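PDB 2DG8: putative tetR-family transcriptional regulatory protein from Streptomyces coelicolor, which probably acts as a TetR-type transcriptional regulator, a dimer that binds operator DNA through helix-turn-helix domains and is likely to respond to a small molecule. Local coordinates for residues V30-I35 with T51-L56; V69-E74 with A90-E95; G77-R82 with R86-D91; R102-T107 with R158-E163. One frame throughout, in Å; residues are numbered along the deposited sequence.

Contact 1: residues V30-I35 with T51-L56; sequences VSHRRI and TGIEQL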
loop_
_atom_site.group_PDB
_atom_site.type_symbol
_atom_site.label_atom_id
_atom_site.label_comp_id
_atom_site.label_asym_id
_atom_site.label_seq_id
_atom_site.Cartn_x
_atom_site.Cartn_y
_atom_site.Cartn_z
ATOM N N VAL A 30 -3.696 19.358 -4.670
ATOM C CA VAL A 30 -3.961 19.452 -6.100
ATOM C C VAL A 30 -4.900 20.611 -6.415
ATOM O O VAL A 30 -5.994 20.699 -5.870
ATOM C CB VAL A 30 -4.605 18.154 -6.659
ATOM C CG1 VAL A 30 -5.127 18.401 -8.079
ATOM C CG2 VAL A 30 -3.582 17.017 -6.672
ATOM N N SER A 31 -4.460 21.511 -7.287
ATOM C CA SER A 31 -5.300 22.630 -7.692
ATOM C C SER A 31 -4.850 23.109 -9.052
ATOM O O SER A 31 -3.681 22.973 -9.419
ATOM C CB SER A 31 -5.236 23.788 -6.685
ATOM O OG SER A 31 -4.074 24.580 -6.861
ATOM N N HIS A 32 -5.799 23.656 -9.799
ATOM C CA HIS A 32 -5.550 24.176 -11.132
ATOM C C HIS A 32 -4.433 25.207 -11.177
ATOM O O HIS A 32 -3.575 25.160 -12.056
ATOM C CB HIS A 32 -6.840 24.779 -11.683
ATOM C CG HIS A 32 -7.792 23.760 -12.217
ATOM N ND1 HIS A 32 -9.158 23.876 -12.092
ATOM C CD2 HIS A 32 -7.570 22.602 -12.883
ATOM C CE1 HIS A 32 -9.739 22.831 -12.655
ATOM N NE2 HIS A 32 -8.798 22.044 -13.143
ATOM N N ARG A 33 -4.439 26.140 -10.232
ATOM C CA ARG A 33 -3.412 27.176 -10.202
ATOM C C ARG A 33 -2.006 26.636 -9.949
ATOM O O ARG A 33 -1.063 26.987 -10.663
ATOM C CB ARG A 33 -3.756 28.230 -9.148
ATOM C CG ARG A 33 -4.502 29.445 -9.702
ATOM C CD ARG A 33 -5.785 29.726 -8.933
ATOM N NE ARG A 33 -5.571 29.727 -7.486
ATOM C CZ ARG A 33 -6.508 30.031 -6.591
ATOM N NH1 ARG A 33 -7.728 30.365 -6.993
ATOM N NH2 ARG A 33 -6.228 29.996 -5.294
ATOM N N ARG A 34 -1.864 25.781 -8.941
ATOM C CA ARG A 34 -0.561 25.218 -8.609
ATOM C C ARG A 34 0.016 24.399 -9.758
ATOM O O ARG A 34 1.218 24.455 -10.038
ATOM C CB ARG A 34 -0.665 24.332 -7.367
ATOM C CG ARG A 34 -1.158 25.035 -6.117
ATOM C CD ARG A 34 -0.755 24.258 -4.864
ATOM N NE ARG A 34 -1.222 24.927 -3.657
ATOM C CZ ARG A 34 -2.464 24.852 -3.190
ATOM N NH1 ARG A 34 -3.373 24.121 -3.818
ATOM N NH2 ARG A 34 -2.807 25.544 -2.110
ATOM N N ILE A 35 -0.845 23.640 -10.429
ATOM C CA ILE A 35 -0.410 22.801 -11.536
ATOM C C ILE A 35 -0.008 23.627 -12.745
ATOM O O ILE A 35 1.035 23.374 -13.355
ATOM C CB ILE A 35 -1.519 21.789 -11.924
ATOM C CG1 ILE A 35 -1.723 20.801 -10.767
ATOM C CG2 ILE A 35 -1.145 21.051 -13.209
ATOM C CD1 ILE A 35 -2.946 19.930 -10.903
ATOM N N THR A 51 -11.935 18.416 -18.420
ATOM C CA THR A 51 -13.305 18.710 -18.011
ATOM C C THR A 51 -13.415 19.012 -16.526
ATOM O O THR A 51 -14.356 19.669 -16.088
ATOM C CB THR A 51 -14.251 17.534 -18.346
ATOM O OG1 THR A 51 -13.878 16.374 -17.587
ATOM C CG2 THR A 51 -14.177 17.205 -19.829
ATOM N N GLY A 52 -12.452 18.533 -15.751
ATOM C CA GLY A 52 -12.477 18.755 -14.316
ATOM C C GLY A 52 -11.326 18.028 -13.651
ATOM O O GLY A 52 -10.551 17.345 -14.326
ATOM N N ILE A 53 -11.229 18.147 -12.331
ATOM C CA ILE A 53 -10.147 17.522 -11.579
ATOM C C ILE A 53 -10.151 15.998 -11.639
ATOM O O ILE A 53 -9.090 15.369 -11.593
ATOM C CB ILE A 53 -10.167 17.968 -10.092
ATOM C CG1 ILE A 53 -8.751 18.319 -9.636
ATOM C CG2 ILE A 53 -10.707 16.853 -9.200
ATOM C CD1 ILE A 53 -8.241 19.644 -10.184
ATOM N N GLU A 54 -11.338 15.407 -11.744
ATOM C CA GLU A 54 -11.439 13.956 -11.797
ATOM C C GLU A 54 -10.791 13.400 -13.056
ATOM O O GLU A 54 -9.994 12.472 -12.979
ATOM C CB GLU A 54 -12.898 13.492 -11.736
ATOM C CG GLU A 54 -13.003 11.978 -11.581
ATOM C CD GLU A 54 -14.428 11.461 -11.601
ATOM O OE1 GLU A 54 -14.703 10.459 -10.898
ATOM O OE2 GLU A 54 -15.269 12.041 -12.324
ATOM N N GLN A 55 -11.135 13.951 -14.217
ATOM C CA GLN A 55 -10.529 13.468 -15.449
ATOM C C GLN A 55 -9.016 13.690 -15.387
ATOM O O GLN A 55 -8.234 12.839 -15.806
ATOM C CB GLN A 55 -11.089 14.206 -16.662
ATOM C CG GLN A 55 -10.398 13.803 -17.951
ATOM C CD GLN A 55 -10.855 14.626 -19.130
ATOM O OE1 GLN A 55 -10.580 15.826 -19.214
ATOM N NE2 GLN A 55 -11.569 13.988 -20.048
ATOM N N LEU A 56 -8.620 14.849 -14.874
ATOM C CA LEU A 56 -7.207 15.206 -14.736
ATOM C C LEU A 56 -6.521 14.138 -13.874
ATOM O O LEU A 56 -5.506 13.563 -14.271
ATOM C CB LEU A 56 -7.102 16.596 -14.080
ATOM C CG LEU A 56 -5.816 17.434 -14.015
ATOM C CD1 LEU A 56 -5.165 17.243 -12.677
ATOM C CD2 LEU A 56 -4.861 17.087 -15.171
#

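Contact 2: residues V69-E74 with A90-E95; sequences VAVFDE and ADLVHE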
loop_
_atom_site.group_PDB
_atom_site.type_symbol
_atom_site.label_atom_id
_atom_site.label_comp_id
_atom_site.label_asym_id
_atom_site.label_seq_id
_atom_site.Cartn_x
_atom_site.Cartn_y
_atom_site.Cartn_z
ATOM N N VAL A 69 3.777 -0.276 -15.208
ATOM C CA VAL A 69 3.469 -1.456 -16.002
ATOM C C VAL A 69 4.626 -1.703 -16.964
ATOM O O VAL A 69 5.013 -2.842 -17.217
ATOM C CB VAL A 69 2.166 -1.260 -16.809
ATOM C CG1 VAL A 69 2.074 -2.293 -17.933
ATOM C CG2 VAL A 69 0.964 -1.396 -15.877
ATOM N N ALA A 70 5.182 -0.620 -17.493
ATOM C CA ALA A 70 6.291 -0.723 -18.423
ATOM C C ALA A 70 7.515 -1.252 -17.687
ATOM O O ALA A 70 8.378 -1.894 -18.283
ATOM C CB ALA A 70 6.590 0.640 -19.031
ATOM N N VAL A 71 7.600 -0.968 -16.392
ATOM C CA VAL A 71 8.730 -1.444 -15.605
ATOM C C VAL A 71 8.637 -2.962 -15.523
ATOM O O VAL A 71 9.655 -3.654 -15.512
ATOM C CB VAL A 71 8.739 -0.847 -14.184
ATOM C CG1 VAL A 71 9.876 -1.452 -13.378
ATOM C CG2 VAL A 71 8.921 0.664 -14.260
ATOM N N PHE A 72 7.408 -3.469 -15.464
ATOM C CA PHE A 72 7.178 -4.904 -15.422
ATOM C C PHE A 72 7.633 -5.474 -16.764
ATOM O O PHE A 72 8.316 -6.497 -16.821
ATOM C CB PHE A 72 5.689 -5.203 -15.207
ATOM C CG PHE A 72 5.280 -5.262 -13.753
ATOM C CD1 PHE A 72 4.745 -6.430 -13.218
ATOM C CD2 PHE A 72 5.457 -4.166 -12.917
ATOM C CE1 PHE A 72 4.384 -6.507 -11.868
ATOM C CE2 PHE A 72 5.099 -4.228 -11.562
ATOM C CZ PHE A 72 4.567 -5.402 -11.038
ATOM N N ASP A 73 7.258 -4.787 -17.838
ATOM C CA ASP A 73 7.617 -5.203 -19.182
ATOM C C ASP A 73 9.129 -5.213 -19.357
ATOM O O ASP A 73 9.690 -6.142 -19.938
ATOM C CB ASP A 73 7.011 -4.258 -20.212
ATOM C CG ASP A 73 7.264 -4.719 -21.631
ATOM O OD1 ASP A 73 7.079 -3.910 -22.563
ATOM O OD2 ASP A 73 7.642 -5.900 -21.808
ATOM N N GLU A 74 9.784 -4.172 -18.854
ATOM C CA GLU A 74 11.233 -4.073 -18.956
ATOM C C GLU A 74 11.933 -5.295 -18.351
ATOM O O GLU A 74 12.831 -5.875 -18.967
ATOM C CB GLU A 74 11.733 -2.811 -18.248
ATOM C CG GLU A 74 13.223 -2.539 -18.464
ATOM C CD GLU A 74 13.768 -1.439 -17.561
ATOM O OE1 GLU A 74 13.179 -0.336 -17.524
ATOM O OE2 GLU A 74 14.796 -1.681 -16.890
ATOM N N ALA A 90 12.510 -10.860 -8.988
ATOM C CA ALA A 90 13.235 -10.456 -7.788
ATOM C C ALA A 90 13.806 -9.073 -8.035
ATOM O O ALA A 90 13.764 -8.201 -7.160
ATOM C CB ALA A 90 14.368 -11.456 -7.469
ATOM N N ASP A 91 14.342 -8.882 -9.235
ATOM C CA ASP A 91 14.922 -7.602 -9.621
ATOM C C ASP A 91 13.847 -6.531 -9.587
ATOM O O ASP A 91 14.075 -5.408 -9.133
ATOM C CB ASP A 91 15.500 -7.687 -11.043
ATOM C CG ASP A 91 16.709 -8.586 -11.125
ATOM O OD1 ASP A 91 17.094 -8.964 -12.250
ATOM O OD2 ASP A 91 17.281 -8.909 -10.066
ATOM N N LEU A 92 12.672 -6.891 -10.085
ATOM C CA LEU A 92 11.544 -5.972 -10.139
ATOM C C LEU A 92 11.179 -5.524 -8.724
ATOM O O LEU A 92 11.006 -4.339 -8.466
ATOM C CB LEU A 92 10.343 -6.670 -10.769
ATOM C CG LEU A 92 9.373 -5.942 -11.698
ATOM C CD1 LEU A 92 8.101 -6.776 -11.784
ATOM C CD2 LEU A 92 9.054 -4.550 -11.198
ATOM N N VAL A 93 11.049 -6.488 -7.818
ATOM C CA VAL A 93 10.687 -6.198 -6.439
ATOM C C VAL A 93 11.664 -5.246 -5.767
ATOM O O VAL A 93 11.245 -4.292 -5.114
ATOM C CB VAL A 93 10.604 -7.486 -5.595
ATOM C CG1 VAL A 93 10.620 -7.137 -4.108
ATOM C CG2 VAL A 93 9.326 -8.246 -5.939
ATOM N N HIS A 94 12.962 -5.505 -5.911
ATOM C CA HIS A 94 13.938 -4.631 -5.274
ATOM C C HIS A 94 13.994 -3.242 -5.909
ATOM O O HIS A 94 14.105 -2.230 -5.213
ATOM C CB HIS A 94 15.313 -5.307 -5.250
ATOM C CG HIS A 94 15.408 -6.404 -4.231
ATOM N ND1 HIS A 94 16.399 -6.446 -3.275
ATOM C CD2 HIS A 94 14.592 -7.452 -3.969
ATOM C CE1 HIS A 94 16.186 -7.465 -2.464
ATOM N NE2 HIS A 94 15.095 -8.093 -2.862
ATOM N N GLU A 95 13.880 -3.179 -7.225
ATOM C CA GLU A 95 13.902 -1.881 -7.882
ATOM C C GLU A 95 12.689 -1.035 -7.455
ATOM O O GLU A 95 12.829 0.133 -7.117
ATOM C CB GLU A 95 13.907 -2.052 -9.402
ATOM C CG GLU A 95 13.950 -0.729 -10.150
ATOM C CD GLU A 95 14.028 -0.898 -11.657
ATOM O OE1 GLU A 95 14.779 -1.788 -12.121
ATOM O OE2 GLU A 95 13.354 -0.128 -12.373
#

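Contact 3: residues G77-R82 with R86-D91; sequences GAAADR and REAVAD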
loop_
_atom_site.group_PDB
_atom_site.type_symbol
_atom_site.label_atom_id
_atom_site.label_comp_id
_atom_site.label_asym_id
_atom_site.label_seq_id
_atom_site.Cartn_x
_atom_site.Cartn_y
_atom_site.Cartn_z
ATOM N N GLY A 77 9.908 -8.814 -19.880
ATOM C CA GLY A 77 10.065 -8.978 -21.313
ATOM C C GLY A 77 11.419 -9.545 -21.699
ATOM O O GLY A 77 11.544 -10.208 -22.729
ATOM N N ALA A 78 12.429 -9.297 -20.868
ATOM C CA ALA A 78 13.784 -9.773 -21.134
ATOM C C ALA A 78 14.076 -11.172 -20.594
ATOM O O ALA A 78 15.214 -11.636 -20.667
ATOM C CB ALA A 78 14.799 -8.783 -20.564
ATOM N N ALA A 79 13.061 -11.840 -20.052
ATOM C CA ALA A 79 13.236 -13.184 -19.506
ATOM C C ALA A 79 12.932 -14.241 -20.562
ATOM O O ALA A 79 11.886 -14.203 -21.209
ATOM C CB ALA A 79 12.335 -13.381 -18.286
ATOM N N ALA A 80 13.848 -15.193 -20.713
ATOM C CA ALA A 80 13.712 -16.262 -21.698
ATOM C C ALA A 80 12.887 -17.468 -21.242
ATOM O O ALA A 80 12.236 -18.120 -22.063
ATOM C CB ALA A 80 15.100 -16.724 -22.142
ATOM N N ASP A 81 12.911 -17.761 -19.945
ATOM C CA ASP A 81 12.175 -18.895 -19.396
ATOM C C ASP A 81 11.719 -18.618 -17.966
ATOM O O ASP A 81 11.934 -17.521 -17.447
ATOM C CB ASP A 81 13.067 -20.132 -19.402
ATOM C CG ASP A 81 14.488 -19.816 -18.972
ATOM O OD1 ASP A 81 15.322 -19.515 -19.851
ATOM O OD2 ASP A 81 14.767 -19.848 -17.754
ATOM N N ARG A 82 11.096 -19.615 -17.335
ATOM C CA ARG A 82 10.624 -19.479 -15.956
ATOM C C ARG A 82 11.751 -19.013 -15.039
ATOM O O ARG A 82 11.593 -18.057 -14.281
ATOM C CB ARG A 82 10.114 -20.813 -15.393
ATOM C CG ARG A 82 8.837 -21.394 -15.980
ATOM C CD ARG A 82 8.449 -22.636 -15.162
ATOM N NE ARG A 82 9.619 -23.462 -14.840
ATOM C CZ ARG A 82 9.624 -24.469 -13.966
ATOM N NH1 ARG A 82 10.738 -25.150 -13.747
ATOM N NH2 ARG A 82 8.521 -24.795 -13.308
ATOM N N ARG A 86 11.661 -15.687 -12.838
ATOM C CA ARG A 86 11.681 -15.641 -11.381
ATOM C C ARG A 86 12.764 -14.680 -10.912
ATOM O O ARG A 86 12.556 -13.892 -9.986
ATOM C CB ARG A 86 11.958 -17.032 -10.793
ATOM C CG ARG A 86 10.909 -18.076 -11.114
ATOM C CD ARG A 86 11.204 -19.386 -10.391
ATOM N NE ARG A 86 10.134 -20.369 -10.565
ATOM C CZ ARG A 86 10.119 -21.320 -11.499
ATOM N NH1 ARG A 86 9.093 -22.162 -11.568
ATOM N NH2 ARG A 86 11.129 -21.440 -12.355
ATOM N N GLU A 87 13.926 -14.764 -11.554
ATOM C CA GLU A 87 15.071 -13.915 -11.227
ATOM C C GLU A 87 14.734 -12.467 -11.591
ATOM O O GLU A 87 15.127 -11.521 -10.905
ATOM C CB GLU A 87 16.289 -14.374 -12.034
ATOM C CG GLU A 87 17.639 -14.085 -11.390
ATOM C CD GLU A 87 17.939 -15.008 -10.219
ATOM O OE1 GLU A 87 17.737 -16.232 -10.355
ATOM O OE2 GLU A 87 18.389 -14.513 -9.169
ATOM N N ALA A 88 14.007 -12.315 -12.694
ATOM C CA ALA A 88 13.601 -11.007 -13.181
ATOM C C ALA A 88 12.641 -10.355 -12.192
ATOM O O ALA A 88 12.706 -9.147 -11.955
ATOM C CB ALA A 88 12.924 -11.149 -14.556
ATOM N N VAL A 89 11.747 -11.161 -11.626
ATOM C CA VAL A 89 10.768 -10.664 -10.674
ATOM C C VAL A 89 11.449 -10.172 -9.404
ATOM O O VAL A 89 11.018 -9.186 -8.812
ATOM C CB VAL A 89 9.732 -11.753 -10.316
ATOM C CG1 VAL A 89 8.842 -11.276 -9.156
ATOM C CG2 VAL A 89 8.869 -12.064 -11.541
ATOM N N ALA A 90 12.510 -10.860 -8.988
ATOM C CA ALA A 90 13.235 -10.456 -7.788
ATOM C C ALA A 90 13.806 -9.073 -8.035
ATOM O O ALA A 90 13.764 -8.201 -7.160
ATOM C CB ALA A 90 14.368 -11.456 -7.469
ATOM N N ASP A 91 14.342 -8.882 -9.235
ATOM C CA ASP A 91 14.922 -7.602 -9.621
ATOM C C ASP A 91 13.847 -6.531 -9.587
ATOM O O ASP A 91 14.075 -5.408 -9.133
ATOM C CB ASP A 91 15.500 -7.687 -11.043
ATOM C CG ASP A 91 16.709 -8.586 -11.125
ATOM O OD1 ASP A 91 17.094 -8.964 -12.250
ATOM O OD2 ASP A 91 17.281 -8.909 -10.066
#

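Contact 4: residues R102-T107 with R158-E163; sequences RDLVLT and RALARE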
loop_
_atom_site.group_PDB
_atom_site.type_symbol
_atom_site.label_atom_id
_atom_site.label_comp_id
_atom_site.label_asym_id
_atom_site.label_seq_id
_atom_site.Cartn_x
_atom_site.Cartn_y
_atom_site.Cartn_z
ATOM N N ARG A 102 9.715 8.775 -5.328
ATOM C CA ARG A 102 8.609 9.462 -6.002
ATOM C C ARG A 102 7.581 8.431 -6.468
ATOM O O ARG A 102 6.382 8.622 -6.300
ATOM C CB ARG A 102 9.133 10.248 -7.207
ATOM C CG ARG A 102 8.062 10.753 -8.166
ATOM C CD ARG A 102 8.567 10.673 -9.601
ATOM N NE ARG A 102 7.589 11.134 -10.585
ATOM C CZ ARG A 102 7.218 12.401 -10.734
ATOM N NH1 ARG A 102 6.320 12.724 -11.657
ATOM N NH2 ARG A 102 7.750 13.349 -9.967
ATOM N N ASP A 103 8.056 7.338 -7.055
ATOM C CA ASP A 103 7.159 6.288 -7.521
ATOM C C ASP A 103 6.447 5.600 -6.348
ATOM O O ASP A 103 5.249 5.304 -6.419
ATOM C CB ASP A 103 7.936 5.273 -8.362
ATOM C CG ASP A 103 8.335 5.833 -9.725
ATOM O OD1 ASP A 103 9.062 5.145 -10.475
ATOM O OD2 ASP A 103 7.908 6.968 -10.047
ATOM N N LEU A 104 7.180 5.354 -5.267
ATOM C CA LEU A 104 6.594 4.729 -4.086
ATOM C C LEU A 104 5.479 5.622 -3.536
ATOM O O LEU A 104 4.401 5.144 -3.199
ATOM C CB LEU A 104 7.668 4.521 -3.013
ATOM C CG LEU A 104 7.207 4.078 -1.625
ATOM C CD1 LEU A 104 6.598 2.668 -1.683
ATOM C CD2 LEU A 104 8.406 4.123 -0.675
ATOM N N VAL A 105 5.750 6.919 -3.438
ATOM C CA VAL A 105 4.762 7.872 -2.929
ATOM C C VAL A 105 3.524 7.962 -3.836
ATOM O O VAL A 105 2.393 7.969 -3.348
ATOM C CB VAL A 105 5.402 9.293 -2.764
ATOM C CG1 VAL A 105 4.341 10.330 -2.404
ATOM C CG2 VAL A 105 6.469 9.250 -1.685
ATOM N N LEU A 106 3.734 8.013 -5.151
ATOM C CA LEU A 106 2.610 8.096 -6.091
ATOM C C LEU A 106 1.792 6.810 -6.018
ATOM O O LEU A 106 0.558 6.832 -6.095
ATOM C CB LEU A 106 3.119 8.339 -7.516
ATOM C CG LEU A 106 3.723 9.738 -7.774
ATOM C CD1 LEU A 106 4.307 9.824 -9.197
ATOM C CD2 LEU A 106 2.644 10.803 -7.578
ATOM N N THR A 107 2.476 5.685 -5.853
ATOM C CA THR A 107 1.786 4.415 -5.734
ATOM C C THR A 107 0.887 4.468 -4.498
ATOM O O THR A 107 -0.291 4.127 -4.558
ATOM C CB THR A 107 2.781 3.226 -5.568
ATOM O OG1 THR A 107 3.630 3.140 -6.715
ATOM C CG2 THR A 107 2.032 1.922 -5.422
ATOM N N ARG A 158 9.571 -4.126 1.837
ATOM C CA ARG A 158 10.973 -3.715 1.727
ATOM C C ARG A 158 11.062 -2.189 1.757
ATOM O O ARG A 158 11.897 -1.614 2.457
ATOM C CB ARG A 158 11.607 -4.197 0.423
ATOM C CG ARG A 158 11.908 -5.665 0.359
ATOM C CD ARG A 158 12.961 -5.944 -0.717
ATOM N NE ARG A 158 14.327 -5.699 -0.250
ATOM C CZ ARG A 158 15.104 -4.680 -0.621
ATOM N NH1 ARG A 158 16.335 -4.577 -0.126
ATOM N NH2 ARG A 158 14.670 -3.762 -1.474
ATOM N N ALA A 159 10.184 -1.546 0.996
ATOM C CA ALA A 159 10.162 -0.090 0.901
ATOM C C ALA A 159 9.948 0.619 2.234
ATOM O O ALA A 159 10.635 1.591 2.539
ATOM C CB ALA A 159 9.096 0.341 -0.088
ATOM N N LEU A 160 9.006 0.137 3.035
ATOM C CA LEU A 160 8.726 0.781 4.315
ATOM C C LEU A 160 9.415 0.105 5.480
ATOM O O LEU A 160 8.969 0.219 6.617
ATOM C CB LEU A 160 7.217 0.822 4.560
ATOM C CG LEU A 160 6.416 1.545 3.472
ATOM C CD1 LEU A 160 4.936 1.457 3.781
ATOM C CD2 LEU A 160 6.871 2.999 3.381
ATOM N N ALA A 161 10.504 -0.603 5.201
ATOM C CA ALA A 161 11.243 -1.284 6.252
ATOM C C ALA A 161 12.342 -0.398 6.818
ATOM O O ALA A 161 12.842 0.505 6.147
ATOM C CB ALA A 161 11.865 -2.582 5.714
ATOM N N ARG A 162 12.704 -0.655 8.068
ATOM C CA ARG A 162 13.789 0.075 8.698
ATOM C C ARG A 162 14.998 -0.736 8.264
ATOM O O ARG A 162 16.081 -0.196 8.051
ATOM C CB ARG A 162 13.647 0.058 10.222
ATOM C CG ARG A 162 14.823 0.677 10.970
ATOM C CD ARG A 162 15.079 2.113 10.530
ATOM N NE ARG A 162 14.035 3.042 10.966
ATOM C CZ ARG A 162 13.871 3.454 12.220
ATOM N NH1 ARG A 162 12.893 4.302 12.517
ATOM N NH2 ARG A 162 14.684 3.024 13.176
ATOM N N GLU A 163 14.780 -2.042 8.114
ATOM C CA GLU A 163 15.818 -2.973 7.684
ATOM C C GLU A 163 15.187 -3.941 6.673
ATOM O O GLU A 163 14.692 -5.005 7.038
ATOM C CB GLU A 163 16.359 -3.737 8.892
ATOM C CG GLU A 163 16.846 -2.840 10.027
ATOM C CD GLU A 163 17.329 -3.632 11.232
ATOM O OE1 GLU A 163 16.520 -4.396 11.811
ATOM O OE2 GLU A 163 18.519 -3.490 11.601
#

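Contact 1: residues V30-I35 with T51-L56
Ile53 meets both Val30 and His32 and so makes two of the three side-chain contacts here. Its CG1 lies 3.9 Å from Val30 CG1, the two aliphatic side chains sliding past each other in opposite directions. One bond further out, Ile53 CD1 sits over a face of the His32 imidazole, 4.2 Å from the ring centroid and displaced toward the rim, a CH-pi contact. The ring atom nearest that methyl is NE2, at 3.9 Å from Ile53 CD1; this nitrogen is buried by the contact and has no polar partner in the model, which probably carries some desolvation cost. Deeper in, Ile35 and Leu56 reach toward each other tip to tip, with Ile35 CD1 3.9 Å from Leu56 CD1.

The second shell consists of two helix starts. Ser31 is the N-cap of helix 32-39: Arg34 N donates to Ser31 OG over 3.3 Å at 164°, which helps to set the first turn, on which His32 and Ile35 lie. Gly52 is the N-cap of helix 53-77, and Thr51 N donates to Gln55 OE1 at 3.0 Å, from above the carbonyl plane.

Within the DNA-binding domain of the TetR family, the contact joins the first helix of the helix-turn-helix to the start of the long helix 53-77. Helix 10-25 packs on Val30, Ile35 and Leu56, while Met46 of helix 44-49 touches His32 and Ile35.

Contact 2: residues V69-E74 with A90-E95
Helix segments 69-74 and 90-95 run roughly antiparallel, their directions 143° apart and their axes 10.1 Å from each other at closest approach, with Phe72 and Leu92 as the nearest backbone pair. At that spacing the gap is filled by side chains, and Leu92 supplies most of the filling. Its CD1 stands over the centre of the Phe72 ring, 3.5 Å from the centroid and only 6° off the ring normal, a CH-pi contact in which the methyl lies at similar distances from all six ring carbons. The two side chains cross at about a right angle. With CG of Phe72 anti to its carbonyl carbon (chi1 -88°), the ring swings to where it presents a face to the leucine. The other branch, Leu92 CD2, turns to Val71 and lies 3.9 Å from Val71 CG1. That same valine methyl is also met by the carboxylate of Glu95, whose extended chain brings OE2 to 3.9 Å from Val71 CG1. Glu95 thus borders the apolar patch, and Glu74 OE2 lies 4.8 Å from Glu95 OE1, so the two acids would probably raise each other's pKa slightly. An alanine in place of Phe72 is likely to leave Leu92 CD1 without the ring face it rests on and to open a gap between the helices. His75 and Leu76, further along helix 53-77, continue the cover of Leu92. Packing of the long connecting helix against the next helix in an antiparallel pair fits the all-helical ligand-binding and dimerisation domain of the TetR fold.

Contact 3: residues G77-R82 with R86-D91
Arg82 and Arg86 both start with CG anti to the carbonyl carbon, which sends the two side chains the same way, side by side, from successive turns. Arg86 then stays extended to NE, whereas Arg82 bends at chi3 (-42°) and lays its guanidinium across the end of its neighbour. The planes stand 80° apart: Arg86 NH1 lies over a face of the Arg82 group, 3.2 Å from Arg82 NH2. Both atoms are donors, so this is no hydrogen bond but a close approach of like charges, probably eased by Asp83, a weak, long ion-pair partner of Arg86 NH2. Arg86 NE is held by Thr178 OG1. At the backbone, Arg86 N donates to Arg82 O at 2.8 Å and 162°, a helical bond of the first turn. An alanine at Arg86 is likely to leave Thr178 OG1 without this donor and the Arg82 guanidinium, its neighbour gone, freer to turn. Farther back, Ala79 CB meets Ala88 CB at 4.4 Å, bringing the connecting loop onto the helix flank.

Asp81 caps the start of helix 82-98 by accepting from Glu84 N. The loop links helix 53-77 to helix 82-98, whose other contacts include helix 167-177, on which Val89 and Ala90 pack.

Contact 4: residues R102-T107 with R158-E163
Leu104 and Ala159 form the tight part of this small, buried contact. The leucine straddles the alanine methyl with both branches: Leu104 CD1 is 3.8 Å from Ala159 CB and Leu104 CD2 3.9 Å from the same atom. Extension of Leu104, with CG opposite the backbone N (chi1 171°), carries the fork across to a helix whose nearest CA, that of Ala159, is still 7.8 Å from Leu104 CA. Ala159 offers a single carbon, its CB, and both branches of the leucine rest on it.

The looser part begins one residue on. Leu160 is the first residue to leave helical geometry, and its CD2 meets Leu104 CD2 more loosely, at 4.5 Å. Beyond it the chain turns outward through Ala161 to the exposed Arg162 and Glu163, which do not meet segment 102-107; Arg162 instead forms a salt bridge with Glu122 of the second subunit. On the helix side, Asp103 O receives two donors from Thr107, its N at 2.9 Å and its OG1 at 2.7 Å, from opposite faces of the carbonyl plane. The hydroxyl bond, added to the backbone one, ties the threonine side chain back to its own helix.

Through Leu104, helix 101-116 is joined to the end of helix 141-159. Helices 10-25 and 53-77 cover other faces of segment 102-107, Ser97 of helix 82-98 touches Ala159, and Ala115 and Ala114 of the second subunit pack on Leu104 and Leu160 respectively, so the contact lies against the dimer interface.

Overall arrangement
Helix 53-77 spans the molecule: contact 1 uses its start in the DNA-binding domain, contact 2 its later turns, with centres 30 Å apart on opposite sides of the chain's centre. Contact 1 closes before contacts 2 and 3 open; these end on the same stretch of helix 82-98, share Ala90 and Asp91, and have centres 9 Å apart. Contact 4 follows, 14 Å from contact 2 between centres, and touches it where His94 packs on Arg158. Contact 1 touches none of the others; its nearest atoms come to about 9 Å from those of contact 4. Helix 53-77 thus connects the DNA-binding and C-terminal domains, consistent with TetR-family regulators, in which ligand-induced shifts reach the DNA-binding helices.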